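Local coordinates for breast cancer anti-estrogen resistance protein 1 (Mus musculus, PDB 5W93) that acts as a docking protein that coordinates tyrosine kinase-based signalling in cell adhesion, its C-terminal helical domain being caught here in complex with the paxillin LD1 motif, at residues Ala31-Val36 and Arg116-Gly121; Ala47-Val52 and Ala95-Ala100. The protein carries 2 engineered substitutions. One frame throughout, in Å; residues are numbered along the deposited sequence. Where two conformers were deposited one is given.

Interaction 1 (Ala31-Val36 and Arg116-Gly121); sequences AFFTAV and RVKELG
Val117 presses its two methyl groups against two neighbouring phenylalanines, Phe32 and Phe33. The CG2 branch sits over a face of Phe32: it lies 4.0 Å from the ring centroid and 27° off the normal, a CH-pi contact whose closest carbon pair is Phe32 CE2 to Val117 CG2 at 3.6 Å. On the opposite face of the same ring packs Val36 CG2, 3.9 Å above the plane of Phe32 and offset toward its rim, while Phe33 CE1 lies in plane at its edge. Phe32 and Val117 approach head-on, since both CB atoms point at the opposing helix; with Phe32 CG anti to its backbone N (chi1 171°), the ring is carried toward helix 107-135. The CG1 branch sits between the two rings, 3.8 Å from both Phe32 CD2 and Phe33 CE1. Phe33 and Val117 slide past each other, and the methyl meets the Phe33 ring obliquely. Phe33 starts from the flank of its helix but reaches inward through its far end, where CZ comes within 3.5 Å of Lys118 CG; Lys118 N lies in plane at the ring edge. That lysine lends the base of its aliphatic chain, and its NZ makes a long, weak ion pair with Asp115. No hydrogen bond links the two segments. Met113 also touches Phe32, extending the apolar packing along helix 107-135. The segment axes pass 11.4 Å apart at 158° between their N-to-C directions, so the contact joins, side by side and nearly antiparallel, the first and last helices of this four-helix, FAT-like C-terminal domain of a Cas-family protein.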
loop_
_atom_site.group_PDB
_atom_site.type_symbol
_atom_site.label_atom_id
_atom_site.label_comp_id
_atom_site.label_asym_id
_atom_site.label_seq_id
_atom_site.Cartn_x
_atom_site.Cartn_y
_atom_site.Cartn_z
ATOM N N ALA A 31 3.186 -3.373 12.883
ATOM C CA ALA A 31 3.136 -4.746 13.356
ATOM C C ALA A 31 4.093 -5.604 12.533
ATOM O O ALA A 31 4.774 -6.478 13.074
ATOM C CB ALA A 31 1.720 -5.293 13.283
ATOM N N PHE A 32 4.145 -5.344 11.226
ATOM C CA PHE A 32 5.058 -6.062 10.347
ATOM C C PHE A 32 6.517 -5.807 10.754
ATOM O O PHE A 32 7.294 -6.749 10.888
ATOM C CB PHE A 32 4.842 -5.674 8.876
ATOM C CG PHE A 32 5.900 -6.227 7.948
ATOM C CD1 PHE A 32 5.775 -7.503 7.411
ATOM C CD2 PHE A 32 7.015 -5.475 7.626
ATOM C CE1 PHE A 32 6.764 -8.014 6.567
ATOM C CE2 PHE A 32 7.996 -5.984 6.790
ATOM C CZ PHE A 32 7.868 -7.250 6.267
ATOM N N PHE A 33 6.888 -4.543 10.959
ATOM C CA PHE A 33 8.265 -4.217 11.332
ATOM C C PHE A 33 8.655 -4.863 12.651
ATOM O O PHE A 33 9.781 -5.333 12.799
ATOM C CB PHE A 33 8.479 -2.704 11.426
ATOM C CG PHE A 33 8.479 -2.001 10.097
ATOM C CD1 PHE A 33 8.891 -2.654 8.947
ATOM C CD2 PHE A 33 8.071 -0.675 10.003
ATOM C CE1 PHE A 33 8.891 -2.004 7.716
ATOM C CE2 PHE A 33 8.082 -0.018 8.787
ATOM C CZ PHE A 33 8.487 -0.683 7.639
ATOM N N THR A 34 7.712 -4.897 13.595
ATOM C CA THR A 34 7.945 -5.499 14.910
ATOM C C THR A 34 8.186 -7.008 14.811
ATOM O O THR A 34 9.063 -7.557 15.494
ATOM C CB THR A 34 6.762 -5.221 15.860
ATOM O OG1 THR A 34 6.795 -3.842 16.252
ATOM C CG2 THR A 34 6.820 -6.115 17.113
ATOM N N ALA A 35 7.410 -7.666 13.958
ATOM C CA ALA A 35 7.597 -9.083 13.654
ATOM C C ALA A 35 8.998 -9.357 13.132
ATOM O O ALA A 35 9.635 -10.329 13.535
ATOM C CB ALA A 35 6.564 -9.554 12.644
ATOM N N VAL A 36 9.485 -8.504 12.240
ATOM C CA VAL A 36 10.812 -8.713 11.685
ATOM C C VAL A 36 11.891 -8.388 12.722
ATOM O O VAL A 36 12.910 -9.080 12.805
ATOM C CB VAL A 36 11.035 -7.897 10.393
ATOM C CG1 VAL A 36 12.481 -8.026 9.925
ATOM C CG2 VAL A 36 10.091 -8.395 9.285
ATOM N N ARG A 116 10.893 -2.926 0.846
ATOM C CA ARG A 116 9.705 -2.718 0.012
ATOM C C ARG A 116 8.568 -2.211 0.864
ATOM O O ARG A 116 7.816 -1.353 0.430
ATOM C CB ARG A 116 9.244 -3.988 -0.707
ATOM C CG ARG A 116 10.270 -4.611 -1.619
ATOM C CD ARG A 116 10.667 -3.717 -2.795
ATOM N NE ARG A 116 11.843 -4.314 -3.425
ATOM C CZ ARG A 116 11.806 -5.194 -4.424
ATOM N NH1 ARG A 116 10.649 -5.558 -4.969
ATOM N NH2 ARG A 116 12.936 -5.691 -4.897
ATOM N N VAL A 117 8.426 -2.755 2.068
ATOM C CA VAL A 117 7.351 -2.308 2.955
ATOM C C VAL A 117 7.589 -0.867 3.398
ATOM O O VAL A 117 6.649 -0.072 3.423
ATOM C CB VAL A 117 7.196 -3.233 4.169
ATOM C CG1 VAL A 117 6.200 -2.645 5.173
ATOM C CG2 VAL A 117 6.748 -4.641 3.700
ATOM N N LYS A 118 8.839 -0.516 3.713
ATOM C CA LYS A 118 9.167 0.888 4.038
ATOM C C LYS A 118 8.811 1.831 2.885
ATOM O O LYS A 118 8.225 2.896 3.091
ATOM C CB LYS A 118 10.658 1.068 4.359
ATOM C CG LYS A 118 11.132 0.606 5.719
ATOM C CD LYS A 118 12.588 1.068 5.931
ATOM C CE LYS A 118 13.299 0.281 7.030
ATOM N NZ LYS A 118 14.775 0.178 6.765
ATOM N N GLU A 119 9.185 1.438 1.675
ATOM C CA GLU A 119 8.890 2.231 0.485
ATOM C C GLU A 119 7.388 2.389 0.281
ATOM O O GLU A 119 6.914 3.460 -0.110
ATOM C CB GLU A 119 9.515 1.594 -0.756
ATOM C CG GLU A 119 9.223 2.377 -2.030
ATOM C CD GLU A 119 9.976 1.846 -3.240
ATOM O OE1 GLU A 119 10.577 0.746 -3.141
ATOM O OE2 GLU A 119 9.945 2.522 -4.292
ATOM N N LEU A 120 6.642 1.322 0.558
ATOM C CA LEU A 120 5.179 1.397 0.529
ATOM C C LEU A 120 4.643 2.402 1.538
ATOM O O LEU A 120 3.799 3.235 1.191
ATOM C CB LEU A 120 4.552 0.021 0.785
ATOM C CG LEU A 120 3.013 0.031 0.801
ATOM C CD1 LEU A 120 2.438 0.220 -0.598
ATOM C CD2 LEU A 120 2.458 -1.240 1.443
ATOM N N GLY A 121 5.118 2.332 2.779
ATOM C CA GLY A 121 4.733 3.311 3.790
ATOM C C GLY A 121 4.950 4.762 3.370
ATOM O O GLY A 121 4.064 5.622 3.498
#

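Interaction 2 (Ala47-Val52 and Ala95-Ala100); sequences AHSKFV and ATTKAA
Ser49 and Thr97 make the whole contact. In the serine conformer given, one of two deposited, Ser49 OG is 2.9 Å from Thr97 OG1, a hydrogen-bond spacing that remains doubtful because it rests on that one copy. Beside the polar pair, the methyl of Thr97 packs on the serine, with CG2 3.6 Å from Ser49 CB. The threonine thus presents both its branches. Its OG1 stands anti to its own carbonyl carbon (chi1 -60°), close to the preceding turn, where its stronger partner is Ile93 O. That carbonyl positions the threonine hydroxyl; the bond of Ser49 OG to Phe45 O is weak and belongs to one conformer. The CA atoms of Ser49 and Thr97 approach to 7.0 Å. Phe32 packs on Ser49 from helix 5-37, and Met113 of helix 107-135 touches Thr97. The bound peptide lies against the same pair of helices: its apolar side chains pack on Ser49 and on Thr97, its backbone is hydrogen-bonded to Lys50 NZ, and one of its acidic side chains forms a salt bridge with Lys98 NZ. Small residues between two helices, flanked by lysines, here form part of the LD-motif binding groove of a FAT-like four-helix bundle.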
loop_
_atom_site.group_PDB
_atom_site.type_symbol
_atom_site.label_atom_id
_atom_site.label_comp_id
_atom_site.label_asym_id
_atom_site.label_seq_id
_atom_site.Cartn_x
_atom_site.Cartn_y
_atom_site.Cartn_z
ATOM N N ALA A 47 2.059 -13.776 7.374
ATOM C CA ALA A 47 0.744 -13.276 7.806
ATOM C C ALA A 47 0.726 -11.747 7.874
ATOM O O ALA A 47 -0.208 -11.115 7.392
ATOM C CB ALA A 47 0.358 -13.866 9.168
ATOM N N HIS A 48 1.756 -11.155 8.471
ATOM C CA HIS A 48 1.809 -9.699 8.599
ATOM C C HIS A 48 2.000 -9.009 7.241
ATOM O O HIS A 48 1.508 -7.907 7.032
ATOM C CB HIS A 48 2.895 -9.285 9.600
ATOM C CG HIS A 48 2.481 -9.493 11.020
ATOM N ND1 HIS A 48 1.662 -8.605 11.696
ATOM C CD2 HIS A 48 2.700 -10.521 11.875
ATOM C CE1 HIS A 48 1.421 -9.065 12.909
ATOM N NE2 HIS A 48 2.034 -10.231 13.042
ATOM N N SER A 49 2.697 -9.664 6.320
ATOM C CA SER A 49 2.800 -9.171 4.958
ATOM C C SER A 49 1.415 -9.056 4.335
ATOM O O SER A 49 1.066 -8.028 3.743
ATOM C CB SER A 49 3.691 -10.093 4.114
ATOM O OG SER A 49 5.057 -9.818 4.361
ATOM N N LYS A 50 0.628 -10.118 4.457
ATOM C CA LYS A 50 -0.720 -10.104 3.910
ATOM C C LYS A 50 -1.557 -8.977 4.526
ATOM O O LYS A 50 -2.367 -8.367 3.835
ATOM C CB LYS A 50 -1.402 -11.455 4.120
ATOM C CG LYS A 50 -0.775 -12.561 3.267
ATOM C CD LYS A 50 -1.646 -13.804 3.263
ATOM C CE LYS A 50 -1.431 -14.619 4.504
ATOM N NZ LYS A 50 -1.459 -16.087 4.187
ATOM N N PHE A 51 -1.367 -8.700 5.814
ATOM C CA PHE A 51 -2.124 -7.618 6.470
ATOM C C PHE A 51 -1.744 -6.255 5.869
ATOM O O PHE A 51 -2.597 -5.370 5.662
ATOM C CB PHE A 51 -1.866 -7.583 7.991
ATOM C CG PHE A 51 -2.188 -8.868 8.720
ATOM C CD1 PHE A 51 -3.149 -9.753 8.239
ATOM C CD2 PHE A 51 -1.535 -9.176 9.911
ATOM C CE1 PHE A 51 -3.452 -10.923 8.921
ATOM C CE2 PHE A 51 -1.836 -10.362 10.600
ATOM C CZ PHE A 51 -2.793 -11.224 10.102
ATOM N N VAL A 52 -0.451 -6.087 5.596
ATOM C CA VAL A 52 0.038 -4.852 4.975
ATOM C C VAL A 52 -0.558 -4.668 3.578
ATOM O O VAL A 52 -1.017 -3.586 3.217
ATOM C CB VAL A 52 1.580 -4.843 4.879
ATOM C CG1 VAL A 52 2.049 -3.748 3.949
ATOM C CG2 VAL A 52 2.186 -4.654 6.272
ATOM N N ALA A 95 6.514 -10.613 -3.825
ATOM C CA ALA A 95 7.761 -11.219 -4.312
ATOM C C ALA A 95 8.809 -11.374 -3.210
ATOM O O ALA A 95 9.319 -12.475 -2.975
ATOM C CB ALA A 95 8.344 -10.395 -5.473
ATOM N N THR A 96 9.133 -10.277 -2.533
ATOM C CA THR A 96 10.163 -10.328 -1.505
ATOM C C THR A 96 9.757 -11.147 -0.279
ATOM O O THR A 96 10.616 -11.756 0.373
ATOM C CB THR A 96 10.580 -8.922 -1.051
ATOM O OG1 THR A 96 9.437 -8.196 -0.555
ATOM C CG2 THR A 96 11.198 -8.165 -2.204
ATOM N N THR A 97 8.461 -11.171 0.046
ATOM C CA THR A 97 7.998 -11.961 1.182
ATOM C C THR A 97 8.181 -13.455 0.890
ATOM O O THR A 97 8.661 -14.221 1.746
ATOM C CB THR A 97 6.495 -11.661 1.528
ATOM O OG1 THR A 97 6.349 -10.276 1.859
ATOM C CG2 THR A 97 6.029 -12.472 2.718
ATOM N N LYS A 98 7.793 -13.868 -0.309
ATOM C CA LYS A 98 7.972 -15.252 -0.708
ATOM C C LYS A 98 9.465 -15.623 -0.647
ATOM O O LYS A 98 9.837 -16.679 -0.144
ATOM C CB LYS A 98 7.413 -15.493 -2.118
ATOM C CG LYS A 98 5.878 -15.518 -2.191
ATOM C CD LYS A 98 5.372 -16.073 -3.532
ATOM C CE LYS A 98 5.686 -15.161 -4.693
ATOM N NZ LYS A 98 4.816 -15.398 -5.889
ATOM N N ALA A 99 10.307 -14.724 -1.130
ATOM C CA ALA A 99 11.754 -14.979 -1.159
ATOM C C ALA A 99 12.352 -15.064 0.262
ATOM O O ALA A 99 13.218 -15.904 0.534
ATOM C CB ALA A 99 12.446 -13.914 -1.962
ATOM N N ALA A 100 11.893 -14.199 1.163
ATOM C CA ALA A 100 12.326 -14.241 2.560
ATOM C C ALA A 100 11.901 -15.532 3.265
ATOM O O ALA A 100 12.580 -16.001 4.182
ATOM C CB ALA A 100 11.781 -13.010 3.330
#

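In the fold
Interactions 1 and 2 have centres about 10 Å apart, on the same side of the chain's centre, and together draw on all four helices of the bundle. In sequence the order is 31-36, 47-52, 95-100, 116-121: interaction 1 joins the first and last helices, 5-37 and 107-135, and interaction 2 joins the two middle helices in sequence, 42-69 and 73-102. The two sites touch directly, with Leu120 CD2 3.6 Å from Val52 CG1 and Arg116 CG 3.7 Å from Thr96 CG2. Packing is therefore continuous from the last helix to the pair that contacts the bound peptide. Segments 31-36 and 47-52 both belong to the divergent helix-loop-helix region.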